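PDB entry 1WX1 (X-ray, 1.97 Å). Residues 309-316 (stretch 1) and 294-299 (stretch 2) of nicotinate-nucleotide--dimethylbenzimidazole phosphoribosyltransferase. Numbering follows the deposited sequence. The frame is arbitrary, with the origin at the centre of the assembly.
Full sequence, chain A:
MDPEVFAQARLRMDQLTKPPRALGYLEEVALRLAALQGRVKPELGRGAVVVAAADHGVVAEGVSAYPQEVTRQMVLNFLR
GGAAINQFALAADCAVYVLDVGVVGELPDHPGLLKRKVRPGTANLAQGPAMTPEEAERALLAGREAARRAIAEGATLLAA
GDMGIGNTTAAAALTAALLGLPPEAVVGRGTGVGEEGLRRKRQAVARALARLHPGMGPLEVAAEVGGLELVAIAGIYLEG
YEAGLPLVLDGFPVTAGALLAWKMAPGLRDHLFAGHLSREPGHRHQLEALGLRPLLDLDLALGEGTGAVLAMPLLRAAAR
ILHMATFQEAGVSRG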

# COMPACT_ATOMS: atom_id res chain seq x y z
N VAL A 309 -5.45 7.70 3.88
CA VAL A 309 -4.99 7.15 5.15
C VAL A 309 -4.26 5.82 4.97
O VAL A 309 -3.26 5.56 5.64
CB VAL A 309 -6.17 7.00 6.14
CG1 VAL A 309 -5.73 6.23 7.38
CG2 VAL A 309 -6.67 8.38 6.54
N LEU A 310 -4.75 4.99 4.06
CA LEU A 310 -4.12 3.70 3.79
C LEU A 310 -2.71 3.91 3.21
O LEU A 310 -1.85 3.04 3.34
CB LEU A 310 -4.95 2.90 2.79
CG LEU A 310 -6.27 2.32 3.32
CD1 LEU A 310 -7.03 1.65 2.18
CD2 LEU A 310 -5.97 1.31 4.43
N ALA A 311 -2.49 5.06 2.58
CA ALA A 311 -1.19 5.35 1.98
C ALA A 311 -0.17 5.95 2.95
O ALA A 311 1.02 6.02 2.63
CB ALA A 311 -1.36 6.28 0.79
N MET A 312 -0.61 6.37 4.13
CA MET A 312 0.32 6.99 5.07
C MET A 312 1.47 6.08 5.49
O MET A 312 2.61 6.53 5.57
CB MET A 312 -0.43 7.51 6.30
CG MET A 312 -1.35 8.68 5.96
SD MET A 312 -2.10 9.45 7.42
CE MET A 312 -2.83 10.92 6.70
N PRO A 313 1.19 4.79 5.77
CA PRO A 313 2.31 3.92 6.17
C PRO A 313 3.35 3.82 5.05
O PRO A 313 4.54 3.66 5.31
CB PRO A 313 1.62 2.58 6.45
CG PRO A 313 0.26 2.99 6.91
CD PRO A 313 -0.10 4.10 5.94
N LEU A 314 2.90 3.92 3.80
CA LEU A 314 3.82 3.86 2.67
C LEU A 314 4.68 5.12 2.66
O LEU A 314 5.88 5.05 2.37
CB LEU A 314 3.07 3.76 1.35
CG LEU A 314 2.33 2.45 1.08
CD1 LEU A 314 1.69 2.51 -0.30
CD2 LEU A 314 3.31 1.28 1.16
N LEU A 315 4.08 6.26 2.99
CA LEU A 315 4.85 7.50 3.02
C LEU A 315 5.91 7.44 4.11
O LEU A 315 7.04 7.91 3.92
CB LEU A 315 3.93 8.70 3.26
CG LEU A 315 2.83 8.92 2.22
CD1 LEU A 315 2.06 10.19 2.53
CD2 LEU A 315 3.45 9.02 0.84
N ARG A 316 5.56 6.85 5.25
CA ARG A 316 6.51 6.72 6.35
C ARG A 316 7.65 5.80 5.95
O ARG A 316 8.82 6.09 6.23
CB ARG A 316 5.82 6.17 7.60
CG ARG A 316 4.70 7.05 8.14
CD ARG A 316 4.33 6.69 9.56
NE ARG A 316 3.23 7.51 10.05
CZ ARG A 316 1.95 7.16 9.99
NH1 ARG A 316 1.61 5.99 9.47
NH2 ARG A 316 1.01 7.99 10.44
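Stretch 2, residues 294-299: PLLDLD

Residues 309-316 lie within a helix that begins earlier in the chain and continues later. The helix is kinked at Pro313 and Leu314, where neither N bonds to the turn before. Proline has no NH to give; Leu314 N makes only a weak bond to Ala311 O, at 3.1 Å. Past the kink the regular pattern returns, with Leu315 N bonded to Ala311 O at 3.1 Å and Arg316 N to Met312 O at 3.0 Å.

Residues 294-299 form neither a regular helix nor a strand. Leu295 has helix-like backbone angles (phi/psi -76/-40), whereas Leu296 is extended (-119/153). Stretch 2 runs broadly against the helix direction: Leu295 meets Ala311, Leu314 and Leu315, whereas Leu298 meets Leu310. The nearest CA atoms are those of Ala311 and Leu295, 6.8 Å apart. That gap is filled by side chains. No hydrogen bond joins the stretches, and every side-chain contact between them is apolar. Together they bury 285 Å².

Leu295 and Leu296 cover the most surface in stretch 2. Both have CA-to-CB bonds pointing toward the helix, and both adopt the m, t rotamer. Leu295 CD1 packs 3.5 Å from Leu315 CD2 and 4.2 Å from Ala311 CB. Leu295 CB lies 4.2 Å from Leu314 CD1.

Leu296 takes the neighbouring part of the helix surface. Leu296 CD1 sits 3.7 Å from Leu310 CB and 4.1 Å from Ala311 CB. The small alanine side chain is thus met by a methyl from each of the two leucines. Leu296 CD2 reaches Leu314 CD1 at 3.6 Å.

Leu314 contributes most from the helix. Its CA-to-CB bond points toward stretch 2, and its CD1 touches both Leu295 and Leu296. The CA-to-CB bond of Leu315 points sideways, but the end of the side chain comes nearer. Leu298 CD1 makes a looser contact with Leu310 CD1 at 4.4 Å. Pro294, Asp297 and Asp299 stay out of reach of the helix, so on the stretch 2 side the contact is made by leucines.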

# COMPACT_ATOMS: atom_id res chain seq x y z
N PRO A 294 -0.53 7.55 -8.48
CA PRO A 294 -1.21 6.95 -7.33
C PRO A 294 -0.34 5.88 -6.67
O PRO A 294 0.23 5.03 -7.35
CB PRO A 294 -2.48 6.35 -7.93
CG PRO A 294 -2.65 7.08 -9.24
CD PRO A 294 -1.26 7.25 -9.73
N LEU A 295 -0.25 5.92 -5.34
CA LEU A 295 0.55 4.94 -4.61
C LEU A 295 -0.15 3.59 -4.53
O LEU A 295 0.48 2.54 -4.65
CB LEU A 295 0.84 5.44 -3.20
CG LEU A 295 1.88 6.54 -3.10
CD1 LEU A 295 1.93 7.08 -1.68
CD2 LEU A 295 3.23 5.98 -3.51
N LEU A 296 -1.47 3.62 -4.31
CA LEU A 296 -2.26 2.41 -4.19
C LEU A 296 -3.34 2.32 -5.28
O LEU A 296 -3.81 3.34 -5.78
CB LEU A 296 -2.97 2.38 -2.83
CG LEU A 296 -2.10 2.38 -1.58
CD1 LEU A 296 -2.97 2.65 -0.35
CD2 LEU A 296 -1.38 1.04 -1.46
N ASP A 297 -3.72 1.10 -5.61
CA ASP A 297 -4.78 0.85 -6.58
C ASP A 297 -5.49 -0.40 -6.08
O ASP A 297 -5.15 -1.52 -6.47
CB ASP A 297 -4.22 0.59 -7.98
CG ASP A 297 -5.30 0.61 -9.04
OD1 ASP A 297 -6.47 0.34 -8.70
OD2 ASP A 297 -4.99 0.89 -10.22
N LEU A 298 -6.48 -0.19 -5.21
CA LEU A 298 -7.21 -1.30 -4.63
C LEU A 298 -8.68 -1.33 -5.03
O LEU A 298 -9.49 -2.00 -4.39
CB LEU A 298 -7.09 -1.24 -3.10
CG LEU A 298 -5.66 -1.33 -2.55
CD1 LEU A 298 -5.66 -0.92 -1.08
CD2 LEU A 298 -5.12 -2.74 -2.73
N ASP A 299 -9.02 -0.59 -6.09
CA ASP A 299 -10.38 -0.51 -6.59
C ASP A 299 -11.35 0.02 -5.53
O ASP A 299 -12.50 -0.41 -5.45
CB ASP A 299 -10.83 -1.89 -7.09
CG ASP A 299 -12.20 -1.86 -7.76
OD1 ASP A 299 -12.47 -0.91 -8.51
OD2 ASP A 299 -13.00 -2.80 -7.53